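Local coordinates for hemolysin (Xylella fastidiosa, PDB 2OAI), which is a predicted membrane protein that may bind FAD; the part present here, its CorC_HlyC transporter-associated domain, binds calcium, at residues S56-I61 with E66-A71. Sequence-based numbering, arbitrary orientation.
Sequences SYFGRI and EYFDWA
Y57 and F68 mark the closest backbone approach, CA to CA 8.2 Å, and the touching parts, residues 57-60 and 66-68, run 155° apart, close to antiparallel. CB of F68 sits over one face of the Y57 ring, 3.4 Å from CE2 of Y57. It makes a CH-pi contact there, and the two rings form an offset stack with planes 18° apart. CG of Y57 lies anti to the backbone N (chi1 177°), which carries the ring out from the helix to F68. F58 meets the same phenylalanine at an angle, its CE2 3.8 Å from CD1 of F68. The three rings form an aromatic cluster. One water links OH of Y57 (3.0 Å) to O of Y67 (2.6 Å), donating to the carbonyl.

R60 grips E66 end-on in a salt bridge. NH1 bonds OE1 of E66 and NH2 bonds OE2 of E66, each at 2.8 Å and nearly straight. Both oxygens use syn lone pairs, and the two flat groups are almost coplanar. H63 N also bonds OE2 of E66, from the connecting loop.

The contact closes a short helix-loop-strand connection in the transporter-associated domain. Strand 67-70 is outermost in the sheet of this chain, and F68 shares backbone hydrogen bonding with I75 of strand 73-76. F68 also packs on M53 and C54 of helix 50-58 and on I75, so its side chain touches both that helix and the neighbouring strand.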
loop_
_atom_site.group_PDB
_atom_site.type_symbol
_atom_site.label_atom_id
_atom_site.label_comp_id
_atom_site.label_asym_id
_atom_site.label_seq_id
_atom_site.Cartn_x
_atom_site.Cartn_y
_atom_site.Cartn_z
ATOM N N SER A 56 -15.531 4.643 -10.082
ATOM C CA SER A 56 -16.255 4.579 -11.335
ATOM C C SER A 56 -16.179 3.162 -11.925
ATOM O O SER A 56 -17.192 2.615 -12.358
ATOM C CB SER A 56 -15.692 5.618 -12.306
ATOM O OG SER A 56 -16.403 5.618 -13.519
ATOM N N TYR A 57 -14.987 2.570 -11.895
ATOM C CA TYR A 57 -14.787 1.237 -12.450
ATOM C C TYR A 57 -15.526 0.158 -11.663
ATOM O O TYR A 57 -16.237 -0.642 -12.264
ATOM C CB TYR A 57 -13.303 0.885 -12.547
ATOM C CG TYR A 57 -13.083 -0.532 -13.049
ATOM C CD1 TYR A 57 -13.065 -0.813 -14.416
ATOM C CD2 TYR A 57 -12.913 -1.595 -12.148
ATOM C CE1 TYR A 57 -12.880 -2.109 -14.879
ATOM C CE2 TYR A 57 -12.732 -2.895 -12.602
ATOM C CZ TYR A 57 -12.712 -3.140 -13.964
ATOM O OH TYR A 57 -12.514 -4.428 -14.422
ATOM N N PHE A 58 -15.359 0.136 -10.339
ATOM C CA PHE A 58 -15.972 -0.900 -9.513
ATOM C C PHE A 58 -17.454 -0.674 -9.245
ATOM O O PHE A 58 -18.197 -1.640 -9.018
ATOM C CB PHE A 58 -15.218 -1.096 -8.201
ATOM C CG PHE A 58 -13.828 -1.642 -8.388
ATOM C CD1 PHE A 58 -13.633 -2.977 -8.735
ATOM C CD2 PHE A 58 -12.713 -0.820 -8.217
ATOM C CE1 PHE A 58 -12.320 -3.489 -8.917
ATOM C CE2 PHE A 58 -11.403 -1.317 -8.388
ATOM C CZ PHE A 58 -11.221 -2.661 -8.742
ATOM N N GLY A 59 -17.884 0.587 -9.258
ATOM C CA GLY A 59 -19.276 0.934 -8.950
ATOM C C GLY A 59 -19.609 0.671 -7.493
ATOM O O GLY A 59 -20.763 0.409 -7.159
ATOM N N ARG A 60 -18.568 0.712 -6.655
ATOM C CA ARG A 60 -18.623 0.514 -5.202
ATOM C C ARG A 60 -17.229 0.843 -4.668
ATOM O O ARG A 60 -16.297 1.066 -5.446
ATOM C CB ARG A 60 -18.982 -0.945 -4.833
ATOM C CG ARG A 60 -18.102 -1.970 -5.528
ATOM C CD ARG A 60 -18.483 -3.433 -5.257
ATOM N NE ARG A 60 -17.717 -4.279 -6.167
ATOM C CZ ARG A 60 -16.470 -4.697 -5.944
ATOM N NH1 ARG A 60 -15.853 -5.425 -6.854
ATOM N NH2 ARG A 60 -15.849 -4.413 -4.807
ATOM N N ILE A 61 -17.091 0.888 -3.349
ATOM C CA ILE A 61 -15.783 1.050 -2.727
ATOM C C ILE A 61 -15.080 -0.311 -2.740
ATOM O O ILE A 61 -15.506 -1.233 -2.053
ATOM C CB ILE A 61 -15.880 1.562 -1.278
ATOM C CG1 ILE A 61 -16.692 2.868 -1.228
ATOM C CG2 ILE A 61 -14.460 1.770 -0.716
ATOM C CD1 ILE A 61 -17.249 3.216 0.146
ATOM N N GLU A 66 -8.096 -5.645 -4.653
ATOM C CA GLU A 66 -8.785 -5.671 -5.950
ATOM C C GLU A 66 -8.000 -4.817 -6.943
ATOM O O GLU A 66 -7.233 -3.946 -6.529
ATOM C CB GLU A 66 -10.221 -5.195 -5.848
ATOM C CG GLU A 66 -11.119 -6.131 -5.039
ATOM C CD GLU A 66 -12.583 -5.773 -5.213
ATOM O OE1 GLU A 66 -13.184 -6.167 -6.231
ATOM O OE2 GLU A 66 -13.146 -5.081 -4.340
ATOM N N TYR A 67 -8.126 -5.125 -8.233
ATOM C CA TYR A 67 -7.350 -4.404 -9.249
ATOM C C TYR A 67 -8.070 -4.405 -10.575
ATOM O O TYR A 67 -9.038 -5.176 -10.773
ATOM C CB TYR A 67 -5.953 -5.015 -9.443
ATOM C CG TYR A 67 -5.977 -6.458 -9.944
ATOM C CD1 TYR A 67 -6.032 -6.753 -11.320
ATOM C CD2 TYR A 67 -6.007 -7.527 -9.036
ATOM C CE1 TYR A 67 -6.041 -8.072 -11.767
ATOM C CE2 TYR A 67 -6.023 -8.844 -9.470
ATOM C CZ TYR A 67 -6.039 -9.109 -10.841
ATOM O OH TYR A 67 -6.059 -10.413 -11.276
ATOM N N PHE A 68 -7.623 -3.523 -11.466
ATOM C CA PHE A 68 -8.112 -3.528 -12.842
ATOM C C PHE A 68 -6.976 -3.020 -13.720
ATOM O O PHE A 68 -6.015 -2.443 -13.217
ATOM C CB PHE A 68 -9.379 -2.665 -13.001
ATOM C CG PHE A 68 -9.169 -1.188 -12.704
ATOM C CD1 PHE A 68 -9.219 -0.714 -11.388
ATOM C CD2 PHE A 68 -8.929 -0.275 -13.736
ATOM C CE1 PHE A 68 -9.039 0.653 -11.082
ATOM C CE2 PHE A 68 -8.741 1.105 -13.439
ATOM C CZ PHE A 68 -8.795 1.553 -12.097
ATOM N N ASP A 69 -7.108 -3.226 -15.032
ATOM C CA ASP A 69 -6.102 -2.764 -15.975
ATOM C C ASP A 69 -6.615 -1.584 -16.782
ATOM O O ASP A 69 -7.793 -1.555 -17.198
ATOM C CB ASP A 69 -5.684 -3.904 -16.885
ATOM C CG ASP A 69 -5.128 -5.100 -16.102
ATOM O OD1 ASP A 69 -4.608 -4.942 -14.971
ATOM O OD2 ASP A 69 -5.222 -6.216 -16.615
ATOM N N TRP A 70 -5.732 -0.613 -17.003
ATOM C CA TRP A 70 -6.110 0.629 -17.672
ATOM C C TRP A 70 -4.881 1.169 -18.367
ATOM O O TRP A 70 -3.837 1.362 -17.735
ATOM C CB TRP A 70 -6.643 1.626 -16.636
ATOM C CG TRP A 70 -6.882 3.037 -17.148
ATOM C CD1 TRP A 70 -7.946 3.483 -17.907
ATOM C CD2 TRP A 70 -6.054 4.183 -16.904
ATOM N NE1 TRP A 70 -7.808 4.832 -18.165
ATOM C CE2 TRP A 70 -6.663 5.288 -17.552
ATOM C CE3 TRP A 70 -4.857 4.384 -16.207
ATOM C CZ2 TRP A 70 -6.101 6.580 -17.524
ATOM C CZ3 TRP A 70 -4.305 5.672 -16.173
ATOM C CH2 TRP A 70 -4.929 6.746 -16.830
ATOM N N ALA A 71 -5.000 1.371 -19.676
ATOM C CA ALA A 71 -3.921 1.957 -20.489
ATOM C C ALA A 71 -2.564 1.236 -20.391
ATOM O O ALA A 71 -1.516 1.901 -20.331
ATOM C CB ALA A 71 -3.764 3.439 -20.122
HETATM O O HOH W 1 -10.790 -5.982 -12.557
#